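PDB 1KA2: thermostable carboxypeptidase 1 from Pyrococcus furiosus, which releases amino acids one after another from the C-terminus of peptides with broad specificity, as a homodimeric, cobalt-dependent M32-family metallopeptidase of a hyperthermophilic archaeon. Local coordinates for residues N7-Q12 against V70-G75; S28-D33 against V48-L53; V178-L183 against E392-I397; N307-S312 against E446-A451. All blocks are in the same frame, centred on the assembly; numbering follows the deposited sequence.

Contact 1: N7-Q12 against V70-G75; sequences NETIKQ and VEKAKG
T9 and A73 meet methyl to methyl. T9 CG2 lies 3.4 Å from A73 CB, which is tighter than usual van der Waals packing. The same CG2 is 3.8 Å from A73 CA, so the methyl is pressed in close to the backbone of the other helix. This follows from the T9 torsion (chi1 -72°): CG2 stands anti to the backbone N and reaches across, while OG1 lies on the N side. I10 adds a second methyl from the next position. Its CB leaves at an angle to the partner helix, but its outer end swings back, and CD1 comes to 4.2 Å from A73 CB. A73 CB thus takes both T9 CG2 and I10 CD1.

The two helices run nearly antiparallel, at 155°, with local axes 9.5 Å apart. The pair joins the start of helix 8-36 to the end of helix 64-74, in the largely helical M32 peptidase fold. N7 is the N-cap of the first helix. Helix 81-99 packs alongside: I10 also touches E83 and I86, and K74 makes a salt bridge to D91.

At the exposed margin, the K72 chain crosses T9 obliquely. It is extended as far as CE and bends only at the last torsion. T9 OG1 lies 3.7 Å from K72 CE and 3.8 Å from K72 CD, so here the lysine offers its methylenes to the hydroxyl.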
loop_
_atom_site.group_PDB
_atom_site.type_symbol
_atom_site.label_atom_id
_atom_site.label_comp_id
_atom_site.label_asym_id
_atom_site.label_seq_id
_atom_site.Cartn_x
_atom_site.Cartn_y
_atom_site.Cartn_z
ATOM N N ASN A 7 -21.649 15.170 22.440
ATOM C CA ASN A 7 -22.992 14.838 21.992
ATOM C C ASN A 7 -23.151 13.403 21.498
ATOM O O ASN A 7 -22.341 12.899 20.719
ATOM C CB ASN A 7 -23.443 15.787 20.893
ATOM C CG ASN A 7 -24.843 15.480 20.422
ATOM O OD1 ASN A 7 -25.810 15.693 21.152
ATOM N ND2 ASN A 7 -24.964 14.955 19.209
ATOM N N GLU A 8 -24.225 12.766 21.949
ATOM C CA GLU A 8 -24.541 11.390 21.594
ATOM C C GLU A 8 -24.812 11.197 20.102
ATOM O O GLU A 8 -24.368 10.211 19.517
ATOM C CB GLU A 8 -25.750 10.929 22.404
ATOM C CG GLU A 8 -26.178 9.502 22.150
ATOM C CD GLU A 8 -25.043 8.521 22.303
ATOM O OE1 GLU A 8 -24.164 8.753 23.162
ATOM O OE2 GLU A 8 -25.039 7.510 21.571
ATOM N N THR A 9 -25.545 12.125 19.488
ATOM C CA THR A 9 -25.846 12.019 18.062
ATOM C C THR A 9 -24.546 12.137 17.279
ATOM O O THR A 9 -24.350 11.454 16.277
ATOM C CB THR A 9 -26.835 13.124 17.593
ATOM O OG1 THR A 9 -28.144 12.832 18.098
ATOM C CG2 THR A 9 -26.892 13.194 16.076
ATOM N N ILE A 10 -23.660 13.006 17.756
ATOM C CA ILE A 10 -22.361 13.221 17.130
ATOM C C ILE A 10 -21.509 11.942 17.232
ATOM O O ILE A 10 -20.835 11.571 16.278
ATOM C CB ILE A 10 -21.621 14.399 17.803
ATOM C CG1 ILE A 10 -22.416 15.698 17.618
ATOM C CG2 ILE A 10 -20.227 14.547 17.220
ATOM C CD1 ILE A 10 -22.451 16.240 16.207
ATOM N N LYS A 11 -21.551 11.264 18.377
ATOM C CA LYS A 11 -20.775 10.036 18.549
ATOM C C LYS A 11 -21.274 8.918 17.644
ATOM O O LYS A 11 -20.476 8.150 17.114
ATOM C CB LYS A 11 -20.839 9.521 19.988
ATOM C CG LYS A 11 -20.175 10.367 21.057
ATOM C CD LYS A 11 -20.333 9.639 22.398
ATOM C CE LYS A 11 -20.098 10.537 23.590
ATOM N NZ LYS A 11 -20.422 9.818 24.859
ATOM N N GLN A 12 -22.593 8.804 17.492
ATOM C CA GLN A 12 -23.158 7.759 16.645
ATOM C C GLN A 12 -22.665 7.984 15.225
ATOM O O GLN A 12 -22.392 7.044 14.493
ATOM C CB GLN A 12 -24.689 7.803 16.645
ATOM C CG GLN A 12 -25.358 7.802 18.014
ATOM C CD GLN A 12 -26.864 7.622 17.910
ATOM O OE1 GLN A 12 -27.353 6.507 17.715
ATOM N NE2 GLN A 12 -27.605 8.722 18.014
ATOM N N VAL A 70 -27.078 12.921 10.382
ATOM C CA VAL A 70 -26.527 14.235 10.069
ATOM C C VAL A 70 -27.632 15.287 10.093
ATOM O O VAL A 70 -27.446 16.390 10.609
ATOM C CB VAL A 70 -25.837 14.243 8.674
ATOM C CG1 VAL A 70 -25.448 15.670 8.281
ATOM C CG2 VAL A 70 -24.604 13.355 8.699
ATOM N N GLU A 71 -28.783 14.953 9.524
ATOM C CA GLU A 71 -29.901 15.886 9.519
ATOM C C GLU A 71 -30.306 16.179 10.955
ATOM O O GLU A 71 -30.460 17.340 11.343
ATOM C CB GLU A 71 -31.091 15.302 8.752
ATOM C CG GLU A 71 -31.210 15.820 7.328
ATOM C CD GLU A 71 -31.334 17.331 7.278
ATOM O OE1 GLU A 71 -32.269 17.865 7.913
ATOM O OE2 GLU A 71 -30.502 17.983 6.608
ATOM N N LYS A 72 -30.464 15.117 11.739
ATOM C CA LYS A 72 -30.845 15.238 13.138
ATOM C C LYS A 72 -29.893 16.149 13.910
ATOM O O LYS A 72 -30.324 17.109 14.551
ATOM C CB LYS A 72 -30.872 13.855 13.789
ATOM C CG LYS A 72 -31.305 13.854 15.249
ATOM C CD LYS A 72 -31.185 12.463 15.847
ATOM C CE LYS A 72 -31.680 12.425 17.282
ATOM N NZ LYS A 72 -33.137 12.722 17.369
ATOM N N ALA A 73 -28.598 15.845 13.850
ATOM C CA ALA A 73 -27.593 16.637 14.556
ATOM C C ALA A 73 -27.612 18.083 14.086
ATOM O O ALA A 73 -27.391 19.010 14.868
ATOM C CB ALA A 73 -26.209 16.039 14.337
ATOM N N LYS A 74 -27.879 18.269 12.798
ATOM C CA LYS A 74 -27.927 19.598 12.210
ATOM C C LYS A 74 -29.051 20.364 12.904
ATOM O O LYS A 74 -29.089 21.600 12.897
ATOM C CB LYS A 74 -28.189 19.480 10.704
ATOM C CG LYS A 74 -28.088 20.786 9.933
ATOM C CD LYS A 74 -28.335 20.561 8.447
ATOM C CE LYS A 74 -28.241 21.872 7.691
ATOM N NZ LYS A 74 -28.427 21.695 6.233
ATOM N N GLY A 75 -29.955 19.608 13.520
ATOM C CA GLY A 75 -31.067 20.207 14.229
ATOM C C GLY A 75 -30.828 20.273 15.724
ATOM O O GLY A 75 -31.765 20.245 16.513
#

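Contact 2: S28-D33 against V48-L53; sequences SVLGWD and VAQGEL
L30 reaches across to L53 with one methyl. L30 CD2 lies 3.7 Å from L53 CD1, and the two side chains cross at about a right angle. L30 is in an unusual conformation. Its chi1 of -100° and chi2 of 31° are both away from the staggered positions, and the exact placing of its methyls is somewhat doubtful. L53 is regular: CG is anti to the carbonyl carbon and CD1 is anti to CA (chi2 176°). This carries CD1 outward to do the touching.

Q50 supplies the other half. Its CB does not point at helix 8-36, but the chain beyond CG is extended and carries the amide across. NE2 ends 4.0 Å from G31 CA and 4.1 Å from G31 N. The amide lies against the G31 backbone. On the way, Q50 CG passes 4.3 Å from L30 CD2. L30 thus meets both Q50 and L53. The contacts across the pair are van der Waals in kind.

The outer faces of the same turns serve the dimer. V29 packs on V29 of the second subunit, and D33 OD2 makes a salt bridge to R250 of that subunit. D33 OD1 pairs with R46 of its own chain.

Helices 8-36 and 43-61 follow each other in sequence and run at 155° here. This is an antiparallel helical hairpin, set at the subunit interface of the homodimer.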
loop_
_atom_site.group_PDB
_atom_site.type_symbol
_atom_site.label_atom_id
_atom_site.label_comp_id
_atom_site.label_asym_id
_atom_site.label_seq_id
_atom_site.Cartn_x
_atom_site.Cartn_y
_atom_site.Cartn_z
ATOM N N SER A 28 -6.141 5.759 -0.193
ATOM C CA SER A 28 -4.861 6.477 -0.223
ATOM C C SER A 28 -3.688 5.525 -0.407
ATOM O O SER A 28 -2.776 5.768 -1.213
ATOM C CB SER A 28 -4.653 7.259 1.076
ATOM O OG SER A 28 -5.637 8.261 1.240
ATOM N N VAL A 29 -3.701 4.446 0.361
ATOM C CA VAL A 29 -2.639 3.466 0.279
ATOM C C VAL A 29 -2.585 2.883 -1.130
ATOM O O VAL A 29 -1.511 2.700 -1.688
ATOM C CB VAL A 29 -2.846 2.348 1.320
ATOM C CG1 VAL A 29 -1.788 1.278 1.153
ATOM C CG2 VAL A 29 -2.744 2.949 2.719
ATOM N N LEU A 30 -3.752 2.618 -1.701
ATOM C CA LEU A 30 -3.858 2.071 -3.053
ATOM C C LEU A 30 -3.262 3.008 -4.092
ATOM O O LEU A 30 -2.457 2.592 -4.923
ATOM C CB LEU A 30 -5.330 1.804 -3.382
ATOM C CG LEU A 30 -5.825 0.365 -3.259
ATOM C CD1 LEU A 30 -5.070 -0.365 -2.187
ATOM C CD2 LEU A 30 -7.327 0.365 -2.991
ATOM N N GLY A 31 -3.670 4.277 -4.043
ATOM C CA GLY A 31 -3.170 5.261 -4.987
ATOM C C GLY A 31 -1.688 5.494 -4.837
ATOM O O GLY A 31 -0.949 5.527 -5.824
ATOM N N TRP A 32 -1.237 5.656 -3.600
ATOM C CA TRP A 32 0.181 5.865 -3.355
ATOM C C TRP A 32 0.981 4.691 -3.905
ATOM O O TRP A 32 1.959 4.868 -4.636
ATOM C CB TRP A 32 0.445 5.998 -1.843
ATOM C CG TRP A 32 1.897 6.137 -1.473
ATOM C CD1 TRP A 32 2.645 7.276 -1.499
ATOM C CD2 TRP A 32 2.777 5.087 -1.044
ATOM N NE1 TRP A 32 3.937 7.003 -1.117
ATOM C CE2 TRP A 32 4.044 5.665 -0.831
ATOM C CE3 TRP A 32 2.612 3.707 -0.821
ATOM C CZ2 TRP A 32 5.153 4.915 -0.403
ATOM C CZ3 TRP A 32 3.713 2.957 -0.397
ATOM C CH2 TRP A 32 4.968 3.564 -0.191
ATOM N N ASP A 33 0.563 3.481 -3.549
ATOM C CA ASP A 33 1.283 2.290 -3.988
ATOM C C ASP A 33 1.261 2.167 -5.506
ATOM O O ASP A 33 2.257 1.788 -6.125
ATOM C CB ASP A 33 0.689 1.031 -3.331
ATOM C CG ASP A 33 1.302 -0.238 -3.869
ATOM O OD1 ASP A 33 0.706 -0.857 -4.778
ATOM O OD2 ASP A 33 2.401 -0.592 -3.402
ATOM N N VAL A 48 -9.899 -1.907 -10.702
ATOM C CA VAL A 48 -11.214 -2.419 -10.335
ATOM C C VAL A 48 -11.386 -2.331 -8.819
ATOM O O VAL A 48 -12.479 -2.050 -8.330
ATOM C CB VAL A 48 -11.400 -3.886 -10.793
ATOM C CG1 VAL A 48 -11.612 -3.957 -12.290
ATOM C CG2 VAL A 48 -10.178 -4.674 -10.435
ATOM N N ALA A 49 -10.317 -2.572 -8.071
ATOM C CA ALA A 49 -10.403 -2.485 -6.608
ATOM C C ALA A 49 -10.700 -1.038 -6.205
ATOM O O ALA A 49 -11.537 -0.779 -5.342
ATOM C CB ALA A 49 -9.100 -2.963 -5.953
ATOM N N GLN A 50 -10.010 -0.091 -6.834
ATOM C CA GLN A 50 -10.248 1.325 -6.533
ATOM C C GLN A 50 -11.692 1.687 -6.860
ATOM O O GLN A 50 -12.342 2.419 -6.109
ATOM C CB GLN A 50 -9.313 2.208 -7.346
ATOM C CG GLN A 50 -7.890 2.179 -6.880
ATOM C CD GLN A 50 -6.999 3.010 -7.764
ATOM O OE1 GLN A 50 -6.964 2.813 -8.983
ATOM N NE2 GLN A 50 -6.268 3.941 -7.166
ATOM N N GLY A 51 -12.199 1.157 -7.973
ATOM C CA GLY A 51 -13.567 1.445 -8.371
ATOM C C GLY A 51 -14.652 0.876 -7.459
ATOM O O GLY A 51 -15.625 1.560 -7.131
ATOM N N GLU A 52 -14.501 -0.377 -7.051
ATOM C CA GLU A 52 -15.490 -0.995 -6.180
ATOM C C GLU A 52 -15.598 -0.229 -4.858
ATOM O O GLU A 52 -16.701 -0.015 -4.348
ATOM C CB GLU A 52 -15.110 -2.453 -5.918
ATOM C CG GLU A 52 -15.220 -3.377 -7.119
ATOM C CD GLU A 52 -16.665 -3.571 -7.586
ATOM O OE1 GLU A 52 -17.590 -3.488 -6.756
ATOM O OE2 GLU A 52 -16.878 -3.822 -8.784
ATOM N N LEU A 53 -14.452 0.187 -4.313
ATOM C CA LEU A 53 -14.415 0.931 -3.054
ATOM C C LEU A 53 -15.046 2.312 -3.169
ATOM O O LEU A 53 -15.706 2.766 -2.238
ATOM C CB LEU A 53 -12.970 1.074 -2.548
ATOM C CG LEU A 53 -12.298 -0.243 -2.140
ATOM C CD1 LEU A 53 -10.845 -0.007 -1.748
ATOM C CD2 LEU A 53 -13.089 -0.859 -0.989
#

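Contact 3: V178-L183 against E392-I397; sequences VLEKKL and ERLLGI
E180 and R393 form an inter-helix salt bridge. It ties helix 169-192 to the C-terminal end of helix 383-395, two elements far apart in sequence within the mainly helical M32 fold. R393 NH1 donates to E180 OE2 at 2.8 Å, and the N-H...O angle of 173° makes the bond nearly straight. OE2 lies in the guanidinium plane, at its edge. Seen from the carboxylate, NH1 approaches nearly along the C-O axis. The two flat groups are turned 67° against each other. The grip is single rather than two-pronged: R393 NH2 is farther from the same OE2, at 3.5 Å.

The arginine has a second acid to satisfy. Its NE makes a salt bridge to E390, one turn earlier on its own helix. R393 CG is anti to the backbone N, and the chain bends at chi3 (73°), which brings the guanidinium round toward E180. Flanked by two carboxylates, the guanidinium is probably well stabilised as a cation.

Helix 359-375 also borders the site. E180 touches L364 on it, and R393 touches K368. The helix carrying R393 ends at L395; G396, with positive phi, is the first residue past it. A weak bond of 3.0 Å from G396 N to E392 O belongs to the last turn.

L394 supplies the apolar part. Its CD2 sits over one face of the R393 guanidinium, offset toward the rim, and also lies 3.8 Å from E180 OE2.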
loop_
_atom_site.group_PDB
_atom_site.type_symbol
_atom_site.label_atom_id
_atom_site.label_comp_id
_atom_site.label_asym_id
_atom_site.label_seq_id
_atom_site.Cartn_x
_atom_site.Cartn_y
_atom_site.Cartn_z
ATOM N N VAL A 178 -6.729 42.736 -9.557
ATOM C CA VAL A 178 -5.627 43.318 -8.806
ATOM C C VAL A 178 -4.290 42.872 -9.389
ATOM O O VAL A 178 -3.308 43.615 -9.353
ATOM C CB VAL A 178 -5.697 42.895 -7.325
ATOM C CG1 VAL A 178 -4.391 43.232 -6.614
ATOM C CG2 VAL A 178 -6.867 43.585 -6.651
ATOM N N LEU A 179 -4.252 41.654 -9.921
ATOM C CA LEU A 179 -3.028 41.124 -10.516
ATOM C C LEU A 179 -2.769 41.735 -11.887
ATOM O O LEU A 179 -1.658 42.179 -12.170
ATOM C CB LEU A 179 -3.109 39.596 -10.625
ATOM C CG LEU A 179 -2.415 38.757 -9.537
ATOM C CD1 LEU A 179 -2.325 39.519 -8.231
ATOM C CD2 LEU A 179 -3.171 37.448 -9.348
ATOM N N GLU A 180 -3.793 41.770 -12.733
ATOM C CA GLU A 180 -3.637 42.334 -14.067
ATOM C C GLU A 180 -3.234 43.810 -14.112
ATOM O O GLU A 180 -2.596 44.246 -15.071
ATOM C CB GLU A 180 -4.914 42.133 -14.887
ATOM C CG GLU A 180 -4.910 40.847 -15.680
ATOM C CD GLU A 180 -5.958 40.821 -16.773
ATOM O OE1 GLU A 180 -7.156 40.644 -16.456
ATOM O OE2 GLU A 180 -5.575 40.984 -17.956
ATOM N N LYS A 181 -3.586 44.580 -13.087
ATOM C CA LYS A 181 -3.237 46.003 -13.075
ATOM C C LYS A 181 -2.000 46.315 -12.227
ATOM O O LYS A 181 -1.326 47.326 -12.442
ATOM C CB LYS A 181 -4.423 46.828 -12.566
ATOM C CG LYS A 181 -5.769 46.473 -13.216
ATOM C CD LYS A 181 -5.840 46.828 -14.704
ATOM C CE LYS A 181 -6.041 48.324 -14.925
ATOM N NZ LYS A 181 -6.263 48.644 -16.366
ATOM N N LYS A 182 -1.687 45.441 -11.277
ATOM C CA LYS A 182 -0.546 45.677 -10.410
ATOM C C LYS A 182 0.614 44.702 -10.567
ATOM O O LYS A 182 1.773 45.090 -10.429
ATOM C CB LYS A 182 -1.035 45.711 -8.961
ATOM C CG LYS A 182 -2.173 46.706 -8.795
ATOM C CD LYS A 182 -2.640 46.875 -7.363
ATOM C CE LYS A 182 -3.717 47.953 -7.297
ATOM N NZ LYS A 182 -4.268 48.111 -5.930
ATOM N N LEU A 183 0.311 43.444 -10.872
ATOM C CA LEU A 183 1.357 42.438 -11.035
ATOM C C LEU A 183 1.908 42.444 -12.453
ATOM O O LEU A 183 3.101 42.288 -12.663
ATOM C CB LEU A 183 0.809 41.045 -10.709
ATOM C CG LEU A 183 1.756 39.991 -10.129
ATOM C CD1 LEU A 183 1.051 38.644 -10.179
ATOM C CD2 LEU A 183 3.052 39.929 -10.906
ATOM N N GLU A 392 -0.673 35.250 -25.815
ATOM C CA GLU A 392 0.045 36.331 -26.465
ATOM C C GLU A 392 -0.218 37.670 -25.808
ATOM O O GLU A 392 0.677 38.501 -25.719
ATOM C CB GLU A 392 -0.325 36.395 -27.944
ATOM C CG GLU A 392 0.613 37.255 -28.754
ATOM C CD GLU A 392 0.214 37.320 -30.206
ATOM O OE1 GLU A 392 0.102 36.249 -30.840
ATOM O OE2 GLU A 392 0.007 38.442 -30.709
ATOM N N ARG A 393 -1.443 37.873 -25.337
ATOM C CA ARG A 393 -1.811 39.123 -24.684
ATOM C C ARG A 393 -1.215 39.290 -23.279
ATOM O O ARG A 393 -1.009 40.416 -22.826
ATOM C CB ARG A 393 -3.329 39.237 -24.590
ATOM C CG ARG A 393 -3.808 40.452 -23.809
ATOM C CD ARG A 393 -5.302 40.393 -23.587
ATOM N NE ARG A 393 -5.681 39.384 -22.595
ATOM C CZ ARG A 393 -5.751 39.592 -21.283
ATOM N NH1 ARG A 393 -5.464 40.774 -20.780
ATOM N NH2 ARG A 393 -6.140 38.620 -20.475
ATOM N N LEU A 394 -0.934 38.183 -22.590
ATOM C CA LEU A 394 -0.386 38.247 -21.231
ATOM C C LEU A 394 1.115 38.018 -21.156
ATOM O O LEU A 394 1.819 38.663 -20.387
ATOM C CB LEU A 394 -1.098 37.224 -20.343
ATOM C CG LEU A 394 -2.620 37.335 -20.191
ATOM C CD1 LEU A 394 -3.119 36.135 -19.389
ATOM C CD2 LEU A 394 -2.997 38.656 -19.518
ATOM N N LEU A 395 1.612 37.072 -21.937
ATOM C CA LEU A 395 3.043 36.789 -21.917
ATOM C C LEU A 395 3.818 37.101 -23.206
ATOM O O LEU A 395 4.999 36.765 -23.320
ATOM C CB LEU A 395 3.265 35.324 -21.487
ATOM C CG LEU A 395 2.774 35.038 -20.061
ATOM C CD1 LEU A 395 2.737 33.517 -19.790
ATOM C CD2 LEU A 395 3.697 35.768 -19.093
ATOM N N GLY A 396 3.156 37.705 -24.186
ATOM C CA GLY A 396 3.848 38.045 -25.419
ATOM C C GLY A 396 4.291 36.923 -26.343
ATOM O O GLY A 396 4.789 37.166 -27.447
ATOM N N ILE A 397 4.107 35.685 -25.904
ATOM C CA ILE A 397 4.499 34.529 -26.717
ATOM C C ILE A 397 3.253 33.809 -27.208
ATOM O O ILE A 397 2.197 33.897 -26.582
ATOM C CB ILE A 397 5.377 33.558 -25.908
ATOM C CG1 ILE A 397 4.613 33.082 -24.669
ATOM C CG2 ILE A 397 6.671 34.269 -25.520
ATOM C CD1 ILE A 397 5.414 32.136 -23.777
#

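Contact 4: N307-S312 against E446-A451; sequences NIIGRS and EKVAKA
S312 OG accepts a hydrogen bond from F315 N and lies 4.3 Å from V448 CG1. It also donates to I309 O at 2.7 Å, though the place of I309 O is less sure. S312 is the N-cap of helix 313-326. It closes a type I turn from I309 to S312, the link between helix 295-309 and helix 313-326. Helix 295-309 also carries E299, a ligand of the catalytic metal. The I309 side chain is about 11 Å from that of the metal ligand H269.

The contact itself is apolar. I309 CG2 and V448 CG1 lie 4.1 Å apart, and the two side chains meet at a slant. Each methyl stands anti to its backbone N. F315 and E314 on helix 313-326 add to the packing, on I309 and V448 respectively.

R311 is held from two sides: NE donates to N307 OD1 at 2.9 Å, with an N-H...O angle of 164°, and NH1 to F342 O, outside the segments.

The short helix 444-450 ends in a Schellman motif at A451, whose N bonds to V448 O at 3.0 Å. Within this helix K450 NZ forms a salt bridge to E446 OE1, on its anti side, at 3.2 Å.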
loop_
_atom_site.group_PDB
_atom_site.type_symbol
_atom_site.label_atom_id
_atom_site.label_comp_id
_atom_site.label_asym_id
_atom_site.label_seq_id
_atom_site.Cartn_x
_atom_site.Cartn_y
_atom_site.Cartn_z
ATOM N N ASN A 307 8.290 28.721 -2.282
ATOM C CA ASN A 307 8.702 30.051 -2.746
ATOM C C ASN A 307 9.101 31.061 -1.670
ATOM O O ASN A 307 10.120 31.736 -1.799
ATOM C CB ASN A 307 7.596 30.653 -3.620
ATOM C CG ASN A 307 7.216 29.750 -4.786
ATOM O OD1 ASN A 307 8.078 29.131 -5.416
ATOM N ND2 ASN A 307 5.927 29.681 -5.086
ATOM N N ILE A 308 8.300 31.175 -0.619
ATOM C CA ILE A 308 8.615 32.108 0.453
ATOM C C ILE A 308 9.962 31.783 1.097
ATOM O O ILE A 308 10.769 32.672 1.345
ATOM C CB ILE A 308 7.524 32.083 1.544
ATOM C CG1 ILE A 308 6.154 32.378 0.912
ATOM C CG2 ILE A 308 7.846 33.098 2.638
ATOM C CD1 ILE A 308 6.048 33.748 0.237
ATOM N N ILE A 309 10.194 30.497 1.355
ATOM C CA ILE A 309 11.421 30.013 1.991
ATOM C C ILE A 309 12.431 29.404 1.028
ATOM O O ILE A 309 13.608 29.783 1.022
ATOM C CB ILE A 309 11.098 28.954 3.069
ATOM C CG1 ILE A 309 10.264 29.599 4.169
ATOM C CG2 ILE A 309 12.377 28.350 3.627
ATOM C CD1 ILE A 309 9.980 28.708 5.370
ATOM N N GLY A 310 11.971 28.452 0.222
ATOM C CA GLY A 310 12.852 27.773 -0.711
ATOM C C GLY A 310 13.583 28.602 -1.752
ATOM O O GLY A 310 14.656 28.207 -2.193
ATOM N N ARG A 311 13.030 29.741 -2.154
ATOM C CA ARG A 311 13.701 30.570 -3.153
ATOM C C ARG A 311 14.336 31.806 -2.514
ATOM O O ARG A 311 14.842 32.687 -3.213
ATOM C CB ARG A 311 12.724 30.994 -4.264
ATOM C CG ARG A 311 12.260 29.860 -5.159
ATOM C CD ARG A 311 11.364 30.390 -6.261
ATOM N NE ARG A 311 10.565 29.322 -6.849
ATOM C CZ ARG A 311 10.970 28.489 -7.798
ATOM N NH1 ARG A 311 12.181 28.583 -8.304
ATOM N NH2 ARG A 311 10.153 27.544 -8.231
ATOM N N SER A 312 14.302 31.860 -1.184
ATOM C CA SER A 312 14.883 32.981 -0.448
ATOM C C SER A 312 16.406 32.831 -0.386
ATOM O O SER A 312 16.934 31.714 -0.414
ATOM C CB SER A 312 14.320 33.052 0.979
ATOM O OG SER A 312 14.892 32.058 1.802
ATOM N N GLU A 446 16.584 35.248 9.517
ATOM C CA GLU A 446 17.699 34.774 10.311
ATOM C C GLU A 446 17.475 33.329 10.760
ATOM O O GLU A 446 18.402 32.523 10.753
ATOM C CB GLU A 446 17.896 35.703 11.511
ATOM C CG GLU A 446 19.018 35.297 12.450
ATOM C CD GLU A 446 19.223 36.300 13.573
ATOM O OE1 GLU A 446 19.885 35.946 14.573
ATOM O OE2 GLU A 446 18.728 37.444 13.449
ATOM N N LYS A 447 16.246 32.992 11.142
ATOM C CA LYS A 447 15.954 31.624 11.559
ATOM C C LYS A 447 16.077 30.630 10.392
ATOM O O LYS A 447 16.545 29.506 10.583
ATOM C CB LYS A 447 14.562 31.530 12.187
ATOM C CG LYS A 447 14.461 32.198 13.560
ATOM C CD LYS A 447 13.146 31.875 14.262
ATOM C CE LYS A 447 12.993 32.663 15.558
ATOM N NZ LYS A 447 14.133 32.451 16.489
ATOM N N VAL A 448 15.671 31.036 9.191
ATOM C CA VAL A 448 15.779 30.147 8.033
ATOM C C VAL A 448 17.246 29.821 7.744
ATOM O O VAL A 448 17.616 28.655 7.568
ATOM C CB VAL A 448 15.152 30.780 6.769
ATOM C CG1 VAL A 448 15.573 29.997 5.506
ATOM C CG2 VAL A 448 13.643 30.774 6.902
ATOM N N ALA A 449 18.073 30.858 7.704
ATOM C CA ALA A 449 19.494 30.702 7.429
ATOM C C ALA A 449 20.184 29.804 8.442
ATOM O O ALA A 449 21.216 29.211 8.136
ATOM C CB ALA A 449 20.179 32.066 7.396
ATOM N N LYS A 450 19.620 29.694 9.640
ATOM C CA LYS A 450 20.228 28.855 10.668
ATOM C C LYS A 450 19.538 27.508 10.875
ATOM O O LYS A 450 19.947 26.717 11.723
ATOM C CB LYS A 450 20.293 29.625 11.988
ATOM C CG LYS A 450 21.282 30.773 11.958
ATOM C CD LYS A 450 21.240 31.572 13.244
ATOM C CE LYS A 450 22.206 32.744 13.203
ATOM N NZ LYS A 450 22.027 33.613 14.401
ATOM N N ALA A 451 18.499 27.253 10.084
ATOM C CA ALA A 451 17.743 26.007 10.148
ATOM C C ALA A 451 16.875 25.896 11.400
ATOM O O ALA A 451 16.569 24.794 11.861
ATOM C CB ALA A 451 18.691 24.803 10.048
#

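Contacts 1 and 2 share helix 8-36. They use its two ends, with centres 30 Å apart, and pair it antiparallel with helix 64-74 in contact 1 and helix 43-61 in contact 2. Both are van der Waals contacts: contact 1 packs the small T9 and A73, contact 2 two leucines and a glutamine chain. Contact 1 is buried within the chain, whereas contact 2 is partly buried and borders the second subunit. Contacts 3 and 4 join elements far apart in sequence, and their segments alternate along the chain. Contact 3 is partly buried and held chiefly by charge. Contact 4 is buried and apolar across the segments. Contact 3 lies across the chain's centre from contacts 1 and 2.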